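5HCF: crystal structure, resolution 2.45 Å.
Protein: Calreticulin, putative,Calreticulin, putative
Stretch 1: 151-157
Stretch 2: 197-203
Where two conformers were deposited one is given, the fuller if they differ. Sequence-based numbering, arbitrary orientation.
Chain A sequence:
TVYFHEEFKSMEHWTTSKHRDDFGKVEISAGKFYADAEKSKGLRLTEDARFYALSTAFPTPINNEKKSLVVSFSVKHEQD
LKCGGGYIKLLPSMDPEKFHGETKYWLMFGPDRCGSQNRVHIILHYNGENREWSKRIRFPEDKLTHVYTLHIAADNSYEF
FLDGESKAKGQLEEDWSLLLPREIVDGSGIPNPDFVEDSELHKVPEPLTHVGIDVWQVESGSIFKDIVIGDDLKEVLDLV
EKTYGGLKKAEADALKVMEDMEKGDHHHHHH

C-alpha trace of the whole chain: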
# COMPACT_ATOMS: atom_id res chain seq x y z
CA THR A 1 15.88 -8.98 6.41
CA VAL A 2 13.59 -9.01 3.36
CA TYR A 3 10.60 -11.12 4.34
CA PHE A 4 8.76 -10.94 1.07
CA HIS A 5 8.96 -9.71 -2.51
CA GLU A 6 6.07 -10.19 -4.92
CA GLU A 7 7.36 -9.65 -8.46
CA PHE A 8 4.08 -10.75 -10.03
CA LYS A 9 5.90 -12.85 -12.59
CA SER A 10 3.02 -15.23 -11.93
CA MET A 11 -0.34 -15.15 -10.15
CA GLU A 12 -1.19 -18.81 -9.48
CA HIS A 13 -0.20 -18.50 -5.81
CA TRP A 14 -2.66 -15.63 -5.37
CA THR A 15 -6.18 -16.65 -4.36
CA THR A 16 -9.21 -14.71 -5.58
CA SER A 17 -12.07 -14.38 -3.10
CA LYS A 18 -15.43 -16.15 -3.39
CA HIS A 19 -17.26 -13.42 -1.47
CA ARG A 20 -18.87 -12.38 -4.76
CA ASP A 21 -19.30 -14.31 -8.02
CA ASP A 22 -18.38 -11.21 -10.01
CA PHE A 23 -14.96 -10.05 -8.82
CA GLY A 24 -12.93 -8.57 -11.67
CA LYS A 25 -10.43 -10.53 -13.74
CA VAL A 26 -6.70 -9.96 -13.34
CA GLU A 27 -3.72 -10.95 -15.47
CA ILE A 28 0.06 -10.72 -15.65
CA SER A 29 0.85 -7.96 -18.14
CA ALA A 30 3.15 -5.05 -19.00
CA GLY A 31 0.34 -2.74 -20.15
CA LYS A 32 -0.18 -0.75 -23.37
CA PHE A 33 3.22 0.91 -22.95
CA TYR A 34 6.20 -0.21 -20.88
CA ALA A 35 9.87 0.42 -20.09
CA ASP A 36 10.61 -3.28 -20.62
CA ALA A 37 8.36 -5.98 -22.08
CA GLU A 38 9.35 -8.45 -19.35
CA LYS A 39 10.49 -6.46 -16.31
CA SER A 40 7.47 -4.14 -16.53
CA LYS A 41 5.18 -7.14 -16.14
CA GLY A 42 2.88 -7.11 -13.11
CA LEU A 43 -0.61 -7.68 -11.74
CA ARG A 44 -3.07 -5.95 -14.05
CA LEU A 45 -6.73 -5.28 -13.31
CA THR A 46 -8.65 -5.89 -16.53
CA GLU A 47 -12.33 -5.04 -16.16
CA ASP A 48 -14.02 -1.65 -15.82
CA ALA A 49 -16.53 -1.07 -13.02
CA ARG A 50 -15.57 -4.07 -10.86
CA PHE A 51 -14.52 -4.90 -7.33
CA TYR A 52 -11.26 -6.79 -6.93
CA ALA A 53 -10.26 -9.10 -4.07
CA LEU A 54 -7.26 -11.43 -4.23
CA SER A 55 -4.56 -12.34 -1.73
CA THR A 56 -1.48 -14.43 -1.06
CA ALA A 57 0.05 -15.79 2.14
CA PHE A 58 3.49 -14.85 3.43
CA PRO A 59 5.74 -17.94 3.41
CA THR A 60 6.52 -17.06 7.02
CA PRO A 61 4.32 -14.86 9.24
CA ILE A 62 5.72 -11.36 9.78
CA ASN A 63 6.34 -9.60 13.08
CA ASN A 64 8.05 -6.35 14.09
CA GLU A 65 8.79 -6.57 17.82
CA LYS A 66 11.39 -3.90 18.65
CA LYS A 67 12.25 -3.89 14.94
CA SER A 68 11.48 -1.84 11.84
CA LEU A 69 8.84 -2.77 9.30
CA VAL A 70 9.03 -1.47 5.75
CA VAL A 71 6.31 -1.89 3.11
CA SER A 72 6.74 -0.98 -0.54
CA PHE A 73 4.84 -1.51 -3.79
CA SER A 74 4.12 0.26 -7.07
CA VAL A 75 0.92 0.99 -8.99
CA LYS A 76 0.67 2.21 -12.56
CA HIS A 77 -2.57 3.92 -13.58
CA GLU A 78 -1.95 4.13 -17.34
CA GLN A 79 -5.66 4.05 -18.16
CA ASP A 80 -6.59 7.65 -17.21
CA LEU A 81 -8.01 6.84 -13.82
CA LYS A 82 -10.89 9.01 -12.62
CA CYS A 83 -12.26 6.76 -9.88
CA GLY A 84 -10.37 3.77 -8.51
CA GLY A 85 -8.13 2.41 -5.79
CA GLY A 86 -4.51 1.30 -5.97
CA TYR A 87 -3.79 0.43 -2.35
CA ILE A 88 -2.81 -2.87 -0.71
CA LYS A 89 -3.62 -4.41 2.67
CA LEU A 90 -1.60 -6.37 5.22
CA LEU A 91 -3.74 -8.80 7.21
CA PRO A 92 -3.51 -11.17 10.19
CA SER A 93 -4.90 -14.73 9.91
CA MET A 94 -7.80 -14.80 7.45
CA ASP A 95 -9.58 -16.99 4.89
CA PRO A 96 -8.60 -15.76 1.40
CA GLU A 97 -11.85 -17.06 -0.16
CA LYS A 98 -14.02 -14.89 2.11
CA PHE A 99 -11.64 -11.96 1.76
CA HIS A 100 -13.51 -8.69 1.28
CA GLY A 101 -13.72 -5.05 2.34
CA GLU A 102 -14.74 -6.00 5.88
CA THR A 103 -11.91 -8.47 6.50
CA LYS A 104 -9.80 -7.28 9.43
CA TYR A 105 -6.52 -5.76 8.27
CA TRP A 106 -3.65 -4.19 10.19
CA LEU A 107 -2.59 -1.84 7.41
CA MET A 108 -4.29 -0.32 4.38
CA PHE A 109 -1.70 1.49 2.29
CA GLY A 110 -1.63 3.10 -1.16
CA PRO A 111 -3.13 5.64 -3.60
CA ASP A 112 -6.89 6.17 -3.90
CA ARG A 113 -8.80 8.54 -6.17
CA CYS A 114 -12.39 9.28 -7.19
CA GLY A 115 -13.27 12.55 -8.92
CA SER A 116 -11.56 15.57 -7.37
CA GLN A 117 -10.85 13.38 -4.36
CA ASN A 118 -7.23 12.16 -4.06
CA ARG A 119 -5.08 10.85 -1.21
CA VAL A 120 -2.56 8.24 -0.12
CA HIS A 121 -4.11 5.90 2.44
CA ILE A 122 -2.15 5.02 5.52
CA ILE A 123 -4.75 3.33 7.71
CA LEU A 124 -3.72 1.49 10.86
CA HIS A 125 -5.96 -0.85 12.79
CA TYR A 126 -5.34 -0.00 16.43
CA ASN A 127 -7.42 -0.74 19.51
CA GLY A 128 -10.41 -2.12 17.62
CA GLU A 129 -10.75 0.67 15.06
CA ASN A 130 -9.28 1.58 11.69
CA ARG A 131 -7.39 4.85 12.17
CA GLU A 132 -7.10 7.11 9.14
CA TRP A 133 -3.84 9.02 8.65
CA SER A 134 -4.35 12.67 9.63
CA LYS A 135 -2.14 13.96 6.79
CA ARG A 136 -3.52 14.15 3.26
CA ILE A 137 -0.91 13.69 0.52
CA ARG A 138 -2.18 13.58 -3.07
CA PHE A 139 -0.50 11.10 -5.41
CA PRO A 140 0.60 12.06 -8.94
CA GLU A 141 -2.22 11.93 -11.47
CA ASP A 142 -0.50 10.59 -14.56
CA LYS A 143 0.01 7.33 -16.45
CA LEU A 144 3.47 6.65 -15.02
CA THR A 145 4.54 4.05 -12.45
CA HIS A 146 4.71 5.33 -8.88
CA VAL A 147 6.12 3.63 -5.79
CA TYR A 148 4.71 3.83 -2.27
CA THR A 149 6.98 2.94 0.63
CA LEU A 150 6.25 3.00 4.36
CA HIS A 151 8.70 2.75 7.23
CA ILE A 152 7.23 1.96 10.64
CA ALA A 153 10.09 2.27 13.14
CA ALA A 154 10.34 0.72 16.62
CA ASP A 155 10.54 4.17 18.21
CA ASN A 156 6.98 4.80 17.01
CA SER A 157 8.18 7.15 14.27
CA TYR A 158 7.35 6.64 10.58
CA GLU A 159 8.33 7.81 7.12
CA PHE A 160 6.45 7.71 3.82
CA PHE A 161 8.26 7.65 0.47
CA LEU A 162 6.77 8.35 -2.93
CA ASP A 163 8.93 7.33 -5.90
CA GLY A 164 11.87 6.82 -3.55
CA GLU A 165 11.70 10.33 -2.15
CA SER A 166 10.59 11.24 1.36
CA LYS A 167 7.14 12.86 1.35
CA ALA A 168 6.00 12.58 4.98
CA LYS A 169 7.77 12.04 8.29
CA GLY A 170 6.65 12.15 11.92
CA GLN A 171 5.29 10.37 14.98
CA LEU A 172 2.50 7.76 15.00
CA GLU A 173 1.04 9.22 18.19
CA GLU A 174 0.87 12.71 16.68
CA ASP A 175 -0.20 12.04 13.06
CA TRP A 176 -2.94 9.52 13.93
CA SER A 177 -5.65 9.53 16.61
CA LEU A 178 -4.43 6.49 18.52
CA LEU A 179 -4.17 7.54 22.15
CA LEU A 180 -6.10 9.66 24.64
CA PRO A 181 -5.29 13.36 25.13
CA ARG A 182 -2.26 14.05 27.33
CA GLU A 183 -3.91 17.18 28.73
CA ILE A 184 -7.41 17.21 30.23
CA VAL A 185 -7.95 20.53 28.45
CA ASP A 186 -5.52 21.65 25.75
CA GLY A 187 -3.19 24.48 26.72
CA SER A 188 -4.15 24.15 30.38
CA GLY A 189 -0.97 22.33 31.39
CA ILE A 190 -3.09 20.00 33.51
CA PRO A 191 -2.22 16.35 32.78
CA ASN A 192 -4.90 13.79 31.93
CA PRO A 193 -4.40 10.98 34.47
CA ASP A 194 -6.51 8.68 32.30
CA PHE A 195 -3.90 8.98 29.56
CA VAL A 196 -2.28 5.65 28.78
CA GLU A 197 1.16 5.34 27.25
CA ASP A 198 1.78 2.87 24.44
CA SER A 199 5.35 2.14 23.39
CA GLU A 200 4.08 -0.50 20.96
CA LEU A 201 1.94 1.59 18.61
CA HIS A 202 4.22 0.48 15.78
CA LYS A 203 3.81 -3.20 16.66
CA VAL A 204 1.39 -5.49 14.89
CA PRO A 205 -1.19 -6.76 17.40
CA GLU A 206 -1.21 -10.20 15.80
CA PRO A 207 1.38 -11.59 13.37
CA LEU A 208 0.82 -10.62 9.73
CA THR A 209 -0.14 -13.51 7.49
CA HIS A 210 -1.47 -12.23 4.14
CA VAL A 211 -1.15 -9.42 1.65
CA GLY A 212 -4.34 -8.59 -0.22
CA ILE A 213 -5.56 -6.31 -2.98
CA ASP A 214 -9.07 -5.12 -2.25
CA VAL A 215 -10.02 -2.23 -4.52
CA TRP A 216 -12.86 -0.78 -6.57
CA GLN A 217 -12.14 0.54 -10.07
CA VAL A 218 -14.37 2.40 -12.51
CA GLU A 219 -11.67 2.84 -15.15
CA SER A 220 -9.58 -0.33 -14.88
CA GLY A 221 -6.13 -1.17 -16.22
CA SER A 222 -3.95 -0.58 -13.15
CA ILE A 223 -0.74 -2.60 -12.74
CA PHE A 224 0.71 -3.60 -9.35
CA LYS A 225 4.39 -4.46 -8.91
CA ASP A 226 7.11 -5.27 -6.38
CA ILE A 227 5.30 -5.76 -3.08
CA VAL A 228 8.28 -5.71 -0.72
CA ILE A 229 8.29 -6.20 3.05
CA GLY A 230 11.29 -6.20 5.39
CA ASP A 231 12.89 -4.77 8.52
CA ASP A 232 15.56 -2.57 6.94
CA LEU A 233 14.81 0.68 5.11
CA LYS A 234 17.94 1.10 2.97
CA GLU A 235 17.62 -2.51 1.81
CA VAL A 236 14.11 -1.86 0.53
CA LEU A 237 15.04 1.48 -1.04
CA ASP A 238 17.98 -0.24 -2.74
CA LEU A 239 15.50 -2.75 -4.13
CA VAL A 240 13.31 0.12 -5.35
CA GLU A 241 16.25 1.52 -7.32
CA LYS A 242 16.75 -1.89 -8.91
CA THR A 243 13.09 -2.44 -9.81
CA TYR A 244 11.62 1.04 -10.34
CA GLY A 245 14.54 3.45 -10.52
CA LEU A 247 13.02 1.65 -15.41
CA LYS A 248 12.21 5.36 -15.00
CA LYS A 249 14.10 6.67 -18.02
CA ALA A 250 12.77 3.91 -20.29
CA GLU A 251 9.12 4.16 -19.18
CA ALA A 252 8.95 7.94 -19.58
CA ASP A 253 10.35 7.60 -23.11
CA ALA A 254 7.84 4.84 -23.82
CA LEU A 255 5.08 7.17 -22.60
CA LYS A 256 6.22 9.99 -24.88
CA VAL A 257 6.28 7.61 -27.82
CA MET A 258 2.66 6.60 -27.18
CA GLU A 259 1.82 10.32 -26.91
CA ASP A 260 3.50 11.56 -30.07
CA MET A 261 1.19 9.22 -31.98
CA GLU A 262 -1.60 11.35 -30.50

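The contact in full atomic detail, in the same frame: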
# COMPACT_ATOMS: atom_id res chain seq x y z
N HIS A 151 7.85 3.21 6.15
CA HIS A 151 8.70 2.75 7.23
C HIS A 151 8.03 2.99 8.57
O HIS A 151 7.79 4.14 8.95
CB HIS A 151 10.06 3.45 7.19
CG HIS A 151 10.99 3.03 8.29
ND1 HIS A 151 12.05 3.81 8.72
CD2 HIS A 151 11.02 1.91 9.05
CE1 HIS A 151 12.69 3.19 9.69
NE2 HIS A 151 12.09 2.03 9.91
N ILE A 152 7.69 1.90 9.25
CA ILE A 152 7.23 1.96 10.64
C ILE A 152 8.38 1.54 11.56
O ILE A 152 8.75 0.37 11.60
CB ILE A 152 6.02 1.05 10.89
CG1 ILE A 152 4.91 1.36 9.89
CG2 ILE A 152 5.50 1.22 12.31
CD1 ILE A 152 4.21 2.66 10.16
N ALA A 153 8.92 2.50 12.29
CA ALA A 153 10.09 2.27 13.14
C ALA A 153 9.69 1.88 14.57
O ALA A 153 8.57 2.14 15.01
CB ALA A 153 10.98 3.50 13.15
N ALA A 154 10.62 1.26 15.29
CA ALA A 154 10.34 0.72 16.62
C ALA A 154 10.30 1.82 17.69
O ALA A 154 9.95 1.55 18.84
CB ALA A 154 11.38 -0.32 17.00
N ASP A 155 10.66 3.04 17.30
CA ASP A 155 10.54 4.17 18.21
C ASP A 155 9.22 4.91 17.98
O ASP A 155 9.07 6.07 18.36
CB ASP A 155 11.73 5.12 18.06
CG ASP A 155 11.81 5.73 16.68
OD1 ASP A 155 11.10 5.28 15.76
OD2 ASP A 155 12.60 6.69 16.52
N ASN A 156 8.28 4.23 17.34
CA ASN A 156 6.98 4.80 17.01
C ASN A 156 7.02 6.00 16.07
O ASN A 156 6.05 6.76 15.98
CB ASN A 156 6.25 5.19 18.30
CG ASN A 156 5.89 3.99 19.15
OD1 ASN A 156 5.51 2.93 18.63
ND2 ASN A 156 6.00 4.14 20.46
N SER A 157 8.14 6.19 15.37
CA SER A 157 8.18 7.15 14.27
C SER A 157 7.83 6.44 12.96
O SER A 157 7.70 5.21 12.93
CB SER A 157 9.56 7.82 14.15
OG SER A 157 10.60 6.87 14.02
N GLU A 197 0.01 5.34 28.14
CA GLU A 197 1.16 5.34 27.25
C GLU A 197 1.22 4.03 26.48
O GLU A 197 0.94 2.96 27.03
CB GLU A 197 2.44 5.55 28.06
CG GLU A 197 3.62 6.07 27.27
CD GLU A 197 3.55 7.56 27.02
OE1 GLU A 197 3.65 8.34 27.99
OE2 GLU A 197 3.39 7.95 25.84
N ASP A 198 1.55 4.10 25.20
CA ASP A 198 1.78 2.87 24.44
C ASP A 198 3.08 2.95 23.65
O ASP A 198 3.20 3.70 22.69
CB ASP A 198 0.61 2.59 23.50
CG ASP A 198 0.66 1.19 22.93
OD1 ASP A 198 1.70 0.51 23.08
OD2 ASP A 198 -0.35 0.75 22.33
N SER A 199 4.07 2.17 24.07
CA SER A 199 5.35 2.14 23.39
C SER A 199 5.32 1.18 22.21
O SER A 199 6.30 1.08 21.47
CB SER A 199 6.46 1.75 24.36
OG SER A 199 6.26 0.42 24.83
N GLU A 200 4.20 0.50 22.02
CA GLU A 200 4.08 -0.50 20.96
C GLU A 200 3.01 -0.14 19.92
O GLU A 200 2.37 -1.03 19.36
CB GLU A 200 3.78 -1.88 21.55
CG GLU A 200 4.82 -2.40 22.52
CD GLU A 200 4.54 -3.83 22.99
OE1 GLU A 200 3.35 -4.17 23.18
OE2 GLU A 200 5.51 -4.60 23.17
N LEU A 201 2.82 1.15 19.68
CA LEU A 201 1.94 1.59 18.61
C LEU A 201 2.35 0.98 17.28
O LEU A 201 1.52 0.51 16.51
CB LEU A 201 1.94 3.12 18.49
CG LEU A 201 1.33 3.91 19.65
CD1 LEU A 201 1.48 5.40 19.40
CD2 LEU A 201 -0.14 3.53 19.86
N HIS A 202 3.66 0.99 17.03
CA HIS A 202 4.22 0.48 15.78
C HIS A 202 3.99 -1.02 15.59
O HIS A 202 3.93 -1.50 14.46
CB HIS A 202 5.72 0.75 15.74
CG HIS A 202 6.54 -0.24 16.51
ND1 HIS A 202 7.04 -1.39 15.95
CD2 HIS A 202 6.91 -0.26 17.81
CE1 HIS A 202 7.70 -2.07 16.86
NE2 HIS A 202 7.64 -1.41 18.00
N LYS A 203 3.86 -1.74 16.70
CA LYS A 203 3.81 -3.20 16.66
C LYS A 203 2.49 -3.77 16.19
O LYS A 203 1.42 -3.32 16.59
CB LYS A 203 4.15 -3.75 18.05
CG LYS A 203 4.40 -5.25 18.10
CD LYS A 203 4.54 -5.69 19.56
CE LYS A 203 3.18 -5.75 20.24
NZ LYS A 203 2.43 -7.03 20.08
O HOH W 1 8.09 -1.68 13.35

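Two side chains carry most of this small contact, Asn-156 from the turn and His-202 from the facing loop, and each is placed by its backbone before its own rotamer finishes the job. The strand ending at Ile-152 runs into a type I turn from Ala-153 to Asn-156, closed by Asn-156 N to Ala-153 O at 3.1 Å. Asn-156, the last residue of the turn, has phi/psi of 63/17, a left-handed conformation that asparagine tolerates better than most residues. From there its CA-to-CB bond runs sideways to the other stretch, and chi1 near -66° (m) brings the amide in.

That amide reads the loop backbone with both of its ends. OD1 accepts from His-202 N at 3.1 Å with an angle of 155°, the better of the two hydrogen bonds across the contact; ND2 donates to Ser-199 O at 3.2 Å, a weak bond bent to 141°. The loop offers a carbonyl and an NH within reach of one planar group, so a single side chain ties together residues three apart in sequence. Leu-201 lies between these anchors, and its CB packs 3.6 Å from Asn-156 OD1.

His-202 answers from the other side. Its CA-to-CB bond points toward the turn, and chi1 of 81° (p) with chi2 of 90° sets the ring against the backbone of Ala-153 and Ala-154. Ala-154 CA sits 3.7 Å from the ring centroid, only 7° off the normal, a CH-pi contact over the face; Asn-156 OD1 lies near the ring plane, at the edge, 3.6 Å from His-202 CD2. The small side chain of Ala-154 points away overall, yet its CB still comes within 4.0 Å of His-202 NE2. Closer to the backbone, His-202 CB meets Ala-153 O at 3.3 Å and Ile-152 CG2 at 3.5 Å. Ile-152, buried and pointing toward the loop with chi1 at -53° (m), thus adds an apolar contact to the CB of His-202.

One water extends the histidine's reach: it donates to Ile-152 O at 2.8 Å and lies 2.8 Å from His-202 ND1, bridging the strand end to the ring.

Side chains that do not reach the other stretch make bonds within each loop. Asp-155, at chi1 63° (p), turns OD1 back to Ser-157, accepting from its N at 3.1 Å and from its OG at a very short 2.4 Å. Asp-198 OD1 likewise accepts from Glu-200 N at 2.7 Å. The rule is economical: local bonds lie within each loop, and one amide and one ring make up most of the contact between them.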